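Local coordinates for protein cytochrome c-550 (Paracoccus denitrificans, PDB 1COT) that probably carries electrons in respiratory electron transport, using the iron of a covalently attached heme c, at residues A[59-64]-A[91-96]; A[86-89]-A[95-98]; A[78-83]-A[106-111]. All coordinates share one frame; numbering follows the deposited sequence.

Contact 1 (A[59-64]-A[91-96]). With HEC (heme c), chain B.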
loop_
_atom_site.group_PDB
_atom_site.type_symbol
_atom_site.label_atom_id
_atom_site.label_comp_id
_atom_site.label_asym_id
_atom_site.label_seq_id
_atom_site.Cartn_x
_atom_site.Cartn_y
_atom_site.Cartn_z
ATOM N N ILE A 59 -9.494 7.058 -1.398
ATOM C CA ILE A 59 -8.355 7.078 -0.501
ATOM C C ILE A 59 -7.994 8.490 -0.063
ATOM O O ILE A 59 -7.531 8.705 1.062
ATOM C CB ILE A 59 -7.216 6.240 -1.076
ATOM C CG1 ILE A 59 -6.283 5.765 0.038
ATOM C CG2 ILE A 59 -6.476 7.000 -2.170
ATOM C CD1 ILE A 59 -5.183 4.834 -0.456
ATOM N N LEU A 60 -8.228 9.462 -0.939
ATOM C CA LEU A 60 -7.957 10.842 -0.590
ATOM C C LEU A 60 -8.932 11.223 0.502
ATOM O O LEU A 60 -8.600 11.956 1.434
ATOM C CB LEU A 60 -8.137 11.748 -1.805
ATOM C CG LEU A 60 -6.989 11.531 -2.774
ATOM C CD1 LEU A 60 -7.255 12.352 -4.030
ATOM C CD2 LEU A 60 -5.682 11.949 -2.109
ATOM N N GLU A 61 -10.155 10.708 0.411
ATOM C CA GLU A 61 -11.135 11.019 1.440
ATOM C C GLU A 61 -10.713 10.386 2.759
ATOM O O GLU A 61 -10.864 10.984 3.820
ATOM C CB GLU A 61 -12.558 10.565 1.076
ATOM C CG GLU A 61 -13.585 10.935 2.160
ATOM C CD GLU A 61 -14.990 10.742 1.653
ATOM O OE1 GLU A 61 -15.064 10.833 0.350
ATOM O OE2 GLU A 61 -15.943 10.508 2.368
ATOM N N VAL A 62 -10.174 9.168 2.719
ATOM C CA VAL A 62 -9.746 8.557 3.958
ATOM C C VAL A 62 -8.663 9.440 4.600
ATOM O O VAL A 62 -8.724 9.697 5.800
ATOM C CB VAL A 62 -9.152 7.176 3.715
ATOM C CG1 VAL A 62 -8.508 6.641 4.986
ATOM C CG2 VAL A 62 -10.214 6.214 3.193
ATOM N N ALA A 63 -7.674 9.931 3.818
ATOM C CA ALA A 63 -6.595 10.787 4.342
ATOM C C ALA A 63 -7.133 12.065 4.973
ATOM O O ALA A 63 -6.714 12.485 6.053
ATOM C CB ALA A 63 -5.540 11.067 3.279
ATOM N N GLU A 64 -8.078 12.673 4.285
ATOM C CA GLU A 64 -8.702 13.892 4.724
ATOM C C GLU A 64 -9.464 13.731 6.031
ATOM O O GLU A 64 -9.355 14.524 6.970
ATOM C CB GLU A 64 -9.567 14.320 3.560
ATOM C CG GLU A 64 -10.127 15.695 3.864
ATOM C CD GLU A 64 -10.930 16.069 2.686
ATOM O OE1 GLU A 64 -10.801 15.225 1.696
ATOM O OE2 GLU A 64 -11.642 17.054 2.669
ATOM N N THR A 91 -14.458 5.685 5.115
ATOM C CA THR A 91 -15.106 6.881 4.635
ATOM C C THR A 91 -16.577 6.836 4.959
ATOM O O THR A 91 -17.275 7.842 4.876
ATOM C CB THR A 91 -15.048 6.925 3.101
ATOM O OG1 THR A 91 -15.777 5.839 2.552
ATOM C CG2 THR A 91 -13.602 6.951 2.614
ATOM N N ASP A 92 -17.036 5.649 5.312
ATOM C CA ASP A 92 -18.437 5.468 5.617
ATOM C C ASP A 92 -19.203 5.785 4.348
ATOM O O ASP A 92 -20.350 6.214 4.406
ATOM C CB ASP A 92 -18.919 6.434 6.707
ATOM C CG ASP A 92 -19.239 5.730 7.982
ATOM O OD1 ASP A 92 -20.278 5.127 8.168
ATOM O OD2 ASP A 92 -18.277 5.838 8.865
ATOM N N ASP A 93 -18.554 5.592 3.206
ATOM C CA ASP A 93 -19.180 5.881 1.929
ATOM C C ASP A 93 -19.243 4.655 1.055
ATOM O O ASP A 93 -18.251 4.176 0.506
ATOM C CB ASP A 93 -18.536 7.066 1.205
ATOM C CG ASP A 93 -18.980 7.348 -0.217
ATOM O OD1 ASP A 93 -20.012 6.654 -0.644
ATOM O OD2 ASP A 93 -18.416 8.177 -0.914
ATOM N N LYS A 94 -20.464 4.185 0.921
ATOM C CA LYS A 94 -20.760 3.019 0.142
ATOM C C LYS A 94 -20.238 3.104 -1.264
ATOM O O LYS A 94 -19.904 2.110 -1.909
ATOM C CB LYS A 94 -22.271 2.861 0.100
ATOM C CG LYS A 94 -22.742 1.645 -0.685
ATOM C CD LYS A 94 -24.260 1.606 -0.864
ATOM C CE LYS A 94 -24.814 0.445 -1.680
ATOM N NZ LYS A 94 -26.261 0.219 -1.541
ATOM N N GLY A 95 -20.180 4.328 -1.722
ATOM C CA GLY A 95 -19.706 4.501 -3.058
ATOM C C GLY A 95 -18.229 4.823 -3.118
ATOM O O GLY A 95 -17.796 5.162 -4.212
ATOM N N ALA A 96 -17.482 4.754 -2.001
ATOM C CA ALA A 96 -16.042 5.041 -1.987
ATOM C C ALA A 96 -15.348 4.405 -3.189
ATOM O O ALA A 96 -15.483 3.208 -3.413
ATOM C CB ALA A 96 -15.417 4.530 -0.701
HETATM FE FE HEC B . -1.648 -1.338 -5.103
HETATM C CHA HEC B . -2.332 1.759 -3.994
HETATM C CHB HEC B . -0.438 -2.183 -2.082
HETATM C CHC HEC B . -0.964 -4.471 -6.224
HETATM C CHD HEC B . -2.730 -0.504 -8.198
HETATM N NA HEC B . -1.434 -0.425 -3.374
HETATM C C1A HEC B . -1.781 0.897 -3.121
HETATM C C2A HEC B . -1.462 1.214 -1.747
HETATM C C3A HEC B . -0.927 0.115 -1.184
HETATM C C4A HEC B . -0.908 -0.892 -2.198
HETATM C CMA HEC B . -0.437 -0.068 0.233
HETATM C CAA HEC B . -1.705 2.548 -1.096
HETATM C CBA HEC B . -0.438 3.405 -1.235
HETATM C CGA HEC B . -0.451 4.769 -0.539
HETATM O O1A HEC B . 0.385 5.492 -1.009
HETATM O O2A HEC B . -1.176 5.112 0.363
HETATM N NB HEC B . -0.895 -2.989 -4.341
HETATM C C1B HEC B . -0.402 -3.096 -3.077
HETATM C C2B HEC B . 0.110 -4.422 -2.911
HETATM C C3B HEC B . -0.057 -5.045 -4.067
HETATM C C4B HEC B . -0.686 -4.157 -4.946
HETATM C CMB HEC B . 0.695 -4.938 -1.583
HETATM C CAB HEC B . 0.219 -6.471 -4.331
HETATM C CBB HEC B . -0.397 -7.565 -3.506
HETATM N NC HEC B . -1.821 -2.299 -6.793
HETATM C C1C HEC B . -1.479 -3.588 -7.104
HETATM C C2C HEC B . -1.744 -3.867 -8.499
HETATM C C3C HEC B . -2.230 -2.732 -9.049
HETATM C C4C HEC B . -2.259 -1.765 -7.996
HETATM C CMC HEC B . -1.508 -5.208 -9.185
HETATM C CAC HEC B . -2.654 -2.452 -10.466
HETATM C CBC HEC B . -3.292 -3.382 -11.448
HETATM N ND HEC B . -2.421 0.294 -5.930
HETATM C C1D HEC B . -2.792 0.439 -7.242
HETATM C C2D HEC B . -3.279 1.791 -7.446
HETATM C C3D HEC B . -3.137 2.405 -6.255
HETATM C C4D HEC B . -2.625 1.477 -5.312
HETATM C CMD HEC B . -3.824 2.357 -8.737
HETATM C CAD HEC B . -3.592 3.772 -5.919
HETATM C CBD HEC B . -5.009 3.509 -5.319
HETATM C CGD HEC B . -5.953 4.649 -5.247
HETATM O O1D HEC B . -5.667 5.793 -5.508
HETATM O O2D HEC B . -7.110 4.342 -4.859
HETATM O O HOH W 1 -15.821 8.179 -0.824
#

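Contact 2 (A[86-89]-A[95-98])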
loop_
_atom_site.group_PDB
_atom_site.type_symbol
_atom_site.label_atom_id
_atom_site.label_comp_id
_atom_site.label_asym_id
_atom_site.label_seq_id
_atom_site.Cartn_x
_atom_site.Cartn_y
_atom_site.Cartn_z
ATOM N N TRP A 86 -12.493 -1.696 2.676
ATOM C CA TRP A 86 -11.691 -0.923 3.586
ATOM C C TRP A 86 -12.025 0.553 3.412
ATOM O O TRP A 86 -12.230 1.286 4.387
ATOM C CB TRP A 86 -10.209 -1.161 3.326
ATOM C CG TRP A 86 -9.350 -0.611 4.417
ATOM C CD1 TRP A 86 -9.100 -1.202 5.612
ATOM C CD2 TRP A 86 -8.618 0.628 4.430
ATOM N NE1 TRP A 86 -8.266 -0.421 6.356
ATOM C CE2 TRP A 86 -7.943 0.715 5.661
ATOM C CE3 TRP A 86 -8.469 1.662 3.508
ATOM C CZ2 TRP A 86 -7.139 1.804 5.997
ATOM C CZ3 TRP A 86 -7.674 2.736 3.838
ATOM C CH2 TRP A 86 -7.009 2.813 5.068
ATOM N N LEU A 87 -12.071 0.978 2.150
ATOM C CA LEU A 87 -12.393 2.356 1.825
ATOM C C LEU A 87 -13.817 2.689 2.290
ATOM O O LEU A 87 -14.046 3.767 2.837
ATOM C CB LEU A 87 -12.225 2.628 0.315
ATOM C CG LEU A 87 -10.772 2.633 -0.146
ATOM C CD1 LEU A 87 -10.752 2.727 -1.668
ATOM C CD2 LEU A 87 -10.058 3.833 0.462
ATOM N N VAL A 88 -14.785 1.779 2.103
ATOM C CA VAL A 88 -16.151 2.041 2.544
ATOM C C VAL A 88 -16.151 2.243 4.046
ATOM O O VAL A 88 -16.793 3.141 4.601
ATOM C CB VAL A 88 -17.104 0.916 2.170
ATOM C CG1 VAL A 88 -18.472 1.175 2.781
ATOM C CG2 VAL A 88 -17.206 0.817 0.646
ATOM N N LYS A 89 -15.416 1.377 4.711
ATOM C CA LYS A 89 -15.292 1.438 6.147
ATOM C C LYS A 89 -14.741 2.764 6.665
ATOM O O LYS A 89 -15.305 3.386 7.565
ATOM C CB LYS A 89 -14.432 0.275 6.622
ATOM C CG LYS A 89 -14.019 0.433 8.076
ATOM C CD LYS A 89 -13.365 -0.799 8.681
ATOM C CE LYS A 89 -11.880 -0.945 8.389
ATOM N NZ LYS A 89 -11.180 -1.612 9.498
ATOM N N GLY A 95 -20.180 4.328 -1.722
ATOM C CA GLY A 95 -19.706 4.501 -3.058
ATOM C C GLY A 95 -18.229 4.823 -3.118
ATOM O O GLY A 95 -17.796 5.162 -4.212
ATOM N N ALA A 96 -17.482 4.754 -2.001
ATOM C CA ALA A 96 -16.042 5.041 -1.987
ATOM C C ALA A 96 -15.348 4.405 -3.189
ATOM O O ALA A 96 -15.483 3.208 -3.413
ATOM C CB ALA A 96 -15.417 4.530 -0.701
ATOM N N LYS A 97 -14.652 5.181 -4.003
ATOM C CA LYS A 97 -13.997 4.610 -5.162
ATOM C C LYS A 97 -12.554 4.289 -4.920
ATOM O O LYS A 97 -11.834 5.056 -4.286
ATOM C CB LYS A 97 -13.921 5.586 -6.331
ATOM C CG LYS A 97 -15.253 5.972 -6.919
ATOM C CD LYS A 97 -15.147 7.250 -7.726
ATOM C CE LYS A 97 -16.232 7.343 -8.784
ATOM N NZ LYS A 97 -15.936 8.336 -9.826
ATOM N N THR A 98 -12.137 3.156 -5.462
ATOM C CA THR A 98 -10.775 2.716 -5.332
ATOM C C THR A 98 -10.130 2.635 -6.705
ATOM O O THR A 98 -10.781 2.210 -7.657
ATOM C CB THR A 98 -10.725 1.308 -4.678
ATOM O OG1 THR A 98 -9.377 0.920 -4.505
ATOM C CG2 THR A 98 -11.423 0.286 -5.560
#

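Contact 3 (A[78-83]-A[106-111]). With HEC (heme c), chain B.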
loop_
_atom_site.group_PDB
_atom_site.type_symbol
_atom_site.label_atom_id
_atom_site.label_comp_id
_atom_site.label_asym_id
_atom_site.label_seq_id
_atom_site.Cartn_x
_atom_site.Cartn_y
_atom_site.Cartn_z
ATOM N N GLU A 78 -5.128 -5.448 6.073
ATOM C CA GLU A 78 -6.546 -5.321 5.834
ATOM C C GLU A 78 -6.870 -4.738 4.463
ATOM O O GLU A 78 -7.666 -5.287 3.698
ATOM C CB GLU A 78 -7.209 -4.567 6.984
ATOM C CG GLU A 78 -8.739 -4.689 6.985
ATOM C CD GLU A 78 -9.289 -3.863 8.108
ATOM O OE1 GLU A 78 -8.584 -3.350 8.964
ATOM O OE2 GLU A 78 -10.593 -3.736 8.079
ATOM N N TYR A 79 -6.218 -3.635 4.139
ATOM C CA TYR A 79 -6.420 -2.977 2.863
ATOM C C TYR A 79 -6.107 -3.848 1.644
ATOM O O TYR A 79 -6.900 -3.898 0.696
ATOM C CB TYR A 79 -5.543 -1.727 2.853
ATOM C CG TYR A 79 -5.530 -0.999 1.536
ATOM C CD1 TYR A 79 -6.565 -0.119 1.226
ATOM C CD2 TYR A 79 -4.479 -1.177 0.631
ATOM C CE1 TYR A 79 -6.527 0.552 0.000
ATOM C CE2 TYR A 79 -4.422 -0.514 -0.599
ATOM C CZ TYR A 79 -5.469 0.360 -0.893
ATOM O OH TYR A 79 -5.449 1.030 -2.086
ATOM N N VAL A 80 -4.956 -4.537 1.630
ATOM C CA VAL A 80 -4.606 -5.366 0.469
ATOM C C VAL A 80 -5.522 -6.553 0.320
ATOM O O VAL A 80 -5.580 -7.162 -0.750
ATOM C CB VAL A 80 -3.153 -5.794 0.320
ATOM C CG1 VAL A 80 -2.214 -4.608 0.462
ATOM C CG2 VAL A 80 -2.776 -6.869 1.343
ATOM N N THR A 81 -6.217 -6.887 1.396
ATOM C CA THR A 81 -7.131 -8.001 1.326
ATOM C C THR A 81 -8.200 -7.642 0.295
ATOM O O THR A 81 -8.592 -8.461 -0.531
ATOM C CB THR A 81 -7.774 -8.294 2.690
ATOM O OG1 THR A 81 -6.757 -8.639 3.608
ATOM C CG2 THR A 81 -8.749 -9.455 2.541
ATOM N N ASP A 82 -8.653 -6.396 0.341
ATOM C CA ASP A 82 -9.656 -5.883 -0.571
ATOM C C ASP A 82 -9.845 -4.420 -0.250
ATOM O O ASP A 82 -10.487 -4.056 0.732
ATOM C CB ASP A 82 -11.015 -6.599 -0.496
ATOM C CG ASP A 82 -11.970 -6.209 -1.590
ATOM O OD1 ASP A 82 -11.631 -5.155 -2.293
ATOM O OD2 ASP A 82 -12.989 -6.829 -1.801
ATOM N N PRO A 83 -9.255 -3.588 -1.078
ATOM C CA PRO A 83 -9.330 -2.160 -0.865
ATOM C C PRO A 83 -10.718 -1.570 -0.735
ATOM O O PRO A 83 -10.957 -0.661 0.071
ATOM C CB PRO A 83 -8.607 -1.545 -2.068
ATOM C CG PRO A 83 -7.676 -2.631 -2.578
ATOM C CD PRO A 83 -8.351 -3.931 -2.207
ATOM N N LYS A 106 -4.716 -14.115 0.458
ATOM C CA LYS A 106 -3.911 -14.949 1.314
ATOM C C LYS A 106 -2.479 -14.447 1.270
ATOM O O LYS A 106 -2.095 -13.744 0.340
ATOM C CB LYS A 106 -3.992 -16.420 0.936
ATOM C CG LYS A 106 -3.335 -16.670 -0.412
ATOM C CD LYS A 106 -3.534 -18.050 -1.019
ATOM C CE LYS A 106 -2.532 -18.388 -2.115
ATOM N NZ LYS A 106 -2.433 -19.828 -2.401
ATOM N N ASN A 107 -1.703 -14.789 2.289
ATOM C CA ASN A 107 -0.312 -14.370 2.358
ATOM C C ASN A 107 -0.091 -12.879 2.479
ATOM O O ASN A 107 0.972 -12.368 2.147
ATOM C CB ASN A 107 0.517 -14.894 1.175
ATOM C CG ASN A 107 0.434 -16.398 1.139
ATOM O OD1 ASN A 107 0.499 -17.066 2.179
ATOM N ND2 ASN A 107 0.263 -16.935 -0.066
ATOM N N GLN A 108 -1.122 -12.194 2.967
ATOM C CA GLN A 108 -1.052 -10.750 3.145
ATOM C C GLN A 108 0.076 -10.348 4.095
ATOM O O GLN A 108 0.812 -9.406 3.838
ATOM C CB GLN A 108 -2.399 -10.126 3.588
ATOM C CG GLN A 108 -3.593 -10.415 2.655
ATOM C CD GLN A 108 -4.376 -11.578 3.203
ATOM O OE1 GLN A 108 -3.810 -12.629 3.509
ATOM N NE2 GLN A 108 -5.685 -11.405 3.340
ATOM N N ALA A 109 0.216 -11.061 5.205
ATOM C CA ALA A 109 1.259 -10.745 6.167
ATOM C C ALA A 109 2.679 -10.839 5.611
ATOM O O ALA A 109 3.552 -10.069 5.997
ATOM C CB ALA A 109 1.130 -11.619 7.404
ATOM N N ASP A 110 2.909 -11.784 4.705
ATOM C CA ASP A 110 4.227 -11.942 4.126
ATOM C C ASP A 110 4.572 -10.753 3.261
ATOM O O ASP A 110 5.637 -10.167 3.369
ATOM C CB ASP A 110 4.251 -13.182 3.239
ATOM C CG ASP A 110 4.069 -14.458 3.993
ATOM O OD1 ASP A 110 4.406 -14.410 5.252
ATOM O OD2 ASP A 110 3.643 -15.459 3.461
ATOM N N VAL A 111 3.636 -10.395 2.381
ATOM C CA VAL A 111 3.908 -9.259 1.526
ATOM C C VAL A 111 4.085 -8.006 2.375
ATOM O O VAL A 111 4.944 -7.171 2.100
ATOM C CB VAL A 111 2.961 -9.114 0.333
ATOM C CG1 VAL A 111 1.633 -8.494 0.754
ATOM C CG2 VAL A 111 3.612 -8.264 -0.747
HETATM FE FE HEC B . -1.648 -1.338 -5.103
HETATM C CHA HEC B . -2.332 1.759 -3.994
HETATM C CHB HEC B . -0.438 -2.183 -2.082
HETATM C CHC HEC B . -0.964 -4.471 -6.224
HETATM C CHD HEC B . -2.730 -0.504 -8.198
HETATM N NA HEC B . -1.434 -0.425 -3.374
HETATM C C1A HEC B . -1.781 0.897 -3.121
HETATM C C2A HEC B . -1.462 1.214 -1.747
HETATM C C3A HEC B . -0.927 0.115 -1.184
HETATM C C4A HEC B . -0.908 -0.892 -2.198
HETATM C CMA HEC B . -0.437 -0.068 0.233
HETATM C CAA HEC B . -1.705 2.548 -1.096
HETATM C CBA HEC B . -0.438 3.405 -1.235
HETATM C CGA HEC B . -0.451 4.769 -0.539
HETATM O O1A HEC B . 0.385 5.492 -1.009
HETATM O O2A HEC B . -1.176 5.112 0.363
HETATM N NB HEC B . -0.895 -2.989 -4.341
HETATM C C1B HEC B . -0.402 -3.096 -3.077
HETATM C C2B HEC B . 0.110 -4.422 -2.911
HETATM C C3B HEC B . -0.057 -5.045 -4.067
HETATM C C4B HEC B . -0.686 -4.157 -4.946
HETATM C CMB HEC B . 0.695 -4.938 -1.583
HETATM C CAB HEC B . 0.219 -6.471 -4.331
HETATM C CBB HEC B . -0.397 -7.565 -3.506
HETATM N NC HEC B . -1.821 -2.299 -6.793
HETATM C C1C HEC B . -1.479 -3.588 -7.104
HETATM C C2C HEC B . -1.744 -3.867 -8.499
HETATM C C3C HEC B . -2.230 -2.732 -9.049
HETATM C C4C HEC B . -2.259 -1.765 -7.996
HETATM C CMC HEC B . -1.508 -5.208 -9.185
HETATM C CAC HEC B . -2.654 -2.452 -10.466
HETATM C CBC HEC B . -3.292 -3.382 -11.448
HETATM N ND HEC B . -2.421 0.294 -5.930
HETATM C C1D HEC B . -2.792 0.439 -7.242
HETATM C C2D HEC B . -3.279 1.791 -7.446
HETATM C C3D HEC B . -3.137 2.405 -6.255
HETATM C C4D HEC B . -2.625 1.477 -5.312
HETATM C CMD HEC B . -3.824 2.357 -8.737
HETATM C CAD HEC B . -3.592 3.772 -5.919
HETATM C CBD HEC B . -5.009 3.509 -5.319
HETATM C CGD HEC B . -5.953 4.649 -5.247
HETATM O O1D HEC B . -5.667 5.793 -5.508
HETATM O O2D HEC B . -7.110 4.342 -4.859
#

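Contact 1 (A[59-64]-A[91-96])
Glu61 and Val62 of helix 57-65 meet Thr91 where the chain leaves helix 83-91, and a bound water extends the contact to Asp93. Along the helix, Ile59 comes first; it faces away from 91-96 at CB, and its CG2 lies 3.6 Å from HEC O1D of a heme propionate. Two residues on, Glu61 has CG anti to the backbone N (chi1 -178°) and an extended chain, which carries its carboxylate across the Thr91 side chain at about a right angle; Glu61 OE2 comes within 3.8 Å of Thr91 CB. The other oxygen, Glu61 OE1, accepts from a water at 3.0 Å, and the same water donates to Asp93 OD2 at 2.6 Å. The two acids, with Glu61 OE1 4.5 Å from Asp93 OD2, thus share a donor that probably eases their mutual repulsion. Lys65 adds positive charge nearby: it donates to Thr91 O and makes a long, weak ion pair with Glu61. Val62 supplies the apolar part, its CG2 packing 3.5 Å from Thr91 CG2, while Leu87 and Met90 also touch Val62. The hydroxyl of Thr91 is bonded to Leu87 O, and Thr91 OG1 accepts from Asp93 N at 2.9 Å. That second bond closes an ST turn around Asp92, which has positive phi; Asp93 OD1 then receives Gly95 N from above the carboxylate plane. The arrangement is an ST turn followed by an Asx turn, the latter within the type I turn 93-96, where the chain leaves helix 83-91 and packs against helix 57-65 of the cytochrome c fold.

Contact 2 (A[86-89]-A[95-98])
Trp86, the one flat side chain here, stands next to Leu87, which packs on Ala96 of the loop. Its indole takes no part in the contact with 95-98; it meets the Tyr79 ring edge-to-face and the Trp71 ring with planes at about 30°. This is the part of the cytochrome c fold in which the chain, having left helix 83-91, doubles back along it on the way to Met100, the axial ligand of the heme iron. No hydrogen bond joins 86-89 to 95-98, so the returning loop rests on the helix mainly through apolar contact. Ala96 lies nearest in the backbone, its CA 5.4 Å from Val88 CA, and its methyl fits against the helix surface, with Ala96 CB 3.9 Å from Leu87 CB. The flank of Val88 adds a looser touch to the same methyl, Val88 CG2 standing 4.3 Å from Ala96 CB. Leu87 reaches further along the loop. With CG anti to its carbonyl carbon (chi1 -71°), the side chain extends over Thr98 and crosses it at about a right angle, while its second methyl, CD2, turns to helix 57-65 and packs on Ile59 and Val62. Lys97 has its CB directed away and meets Leu87 through its carbonyl oxygen, Lys97 O lying 3.7 Å from Leu87 CD1. Packing is tight at the far end, where Leu87 CD1 sits 3.3 Å from Thr98 CB; beside it Thr98 OG1, bonded to Met100 O, lies 3.6 Å from Leu87 CD1.

Contact 3 (A[78-83]-A[106-111])
The end of helix 73-81 lies beside the first turn of helix 108-117, the backbones coming nearest at Thr81 CA and Gln108 CA, 6.9 Å apart, so that the contact joins these two helices of the cytochrome c fold beside the heme pocket. Gln108 carries its half of the contact almost alone. Its CG stands anti to the carbonyl carbon, and a bend at chi2 (97°) swings the amide across to Thr81, where Gln108 NE2 donates to Thr81 OG1 over 3.0 Å. The bond is moderately straight, at 149°, with the hydroxyl oxygen tilted 21° out of the amide plane. Thr81 OG1 is also bonded to Ile77 O one turn earlier, so the oxygen serves both its own helix and the neighbouring one. Next to this polar pair, Val80 slides past Gln108 in the opposite direction, bringing Val80 CG2 to 3.9 Å from Gln108 CG. Its other branch meets the cofactor: Val80 CG1 is 3.6 Å from the heme methyl HEC CMB, and the side chain comes within about 5 Å of that of Met100, the axial ligand. Tyr79 takes a different part of the macrocycle, its CE2 lying 3.6 Å from HEC C3A with the ring set obliquely, while Pro83 CG packs over one face of the phenol, offset toward the rim. Reducing Gln108 to an alanine would probably cost Thr81 OG1 its interhelix donor, leaving the bond to Ile77, and open a gap beside Val80 CG2. Between these segments the link is one neutral hydrogen bond plus aliphatic packing, so no ion pair is involved beside the valine that touches the heme.

How the contacts relate
Contacts 1 and 2 are neighbours, about 5 Å apart between centres; they share Gly95 and Ala96, and both use Leu87. All three contacts are partly buried, but the centre of contact 3 is about 9 Å from the centre of the chain, those of contacts 1 and 2 about 16 and 15 Å. Their chemistry differs: contact 1 combines methyl packing with a water between two acids, contact 2 is mostly apolar, with no hydrogen bond across it, and contact 3 adds an interhelix hydrogen bond to valine packing. Contact 2 is nested within the loop closed by contact 3, and the salt bridge of Lys89 NZ to Glu78 OE2, 2.6 Å long, ties the two. Each contact holds a residue of the heme pocket.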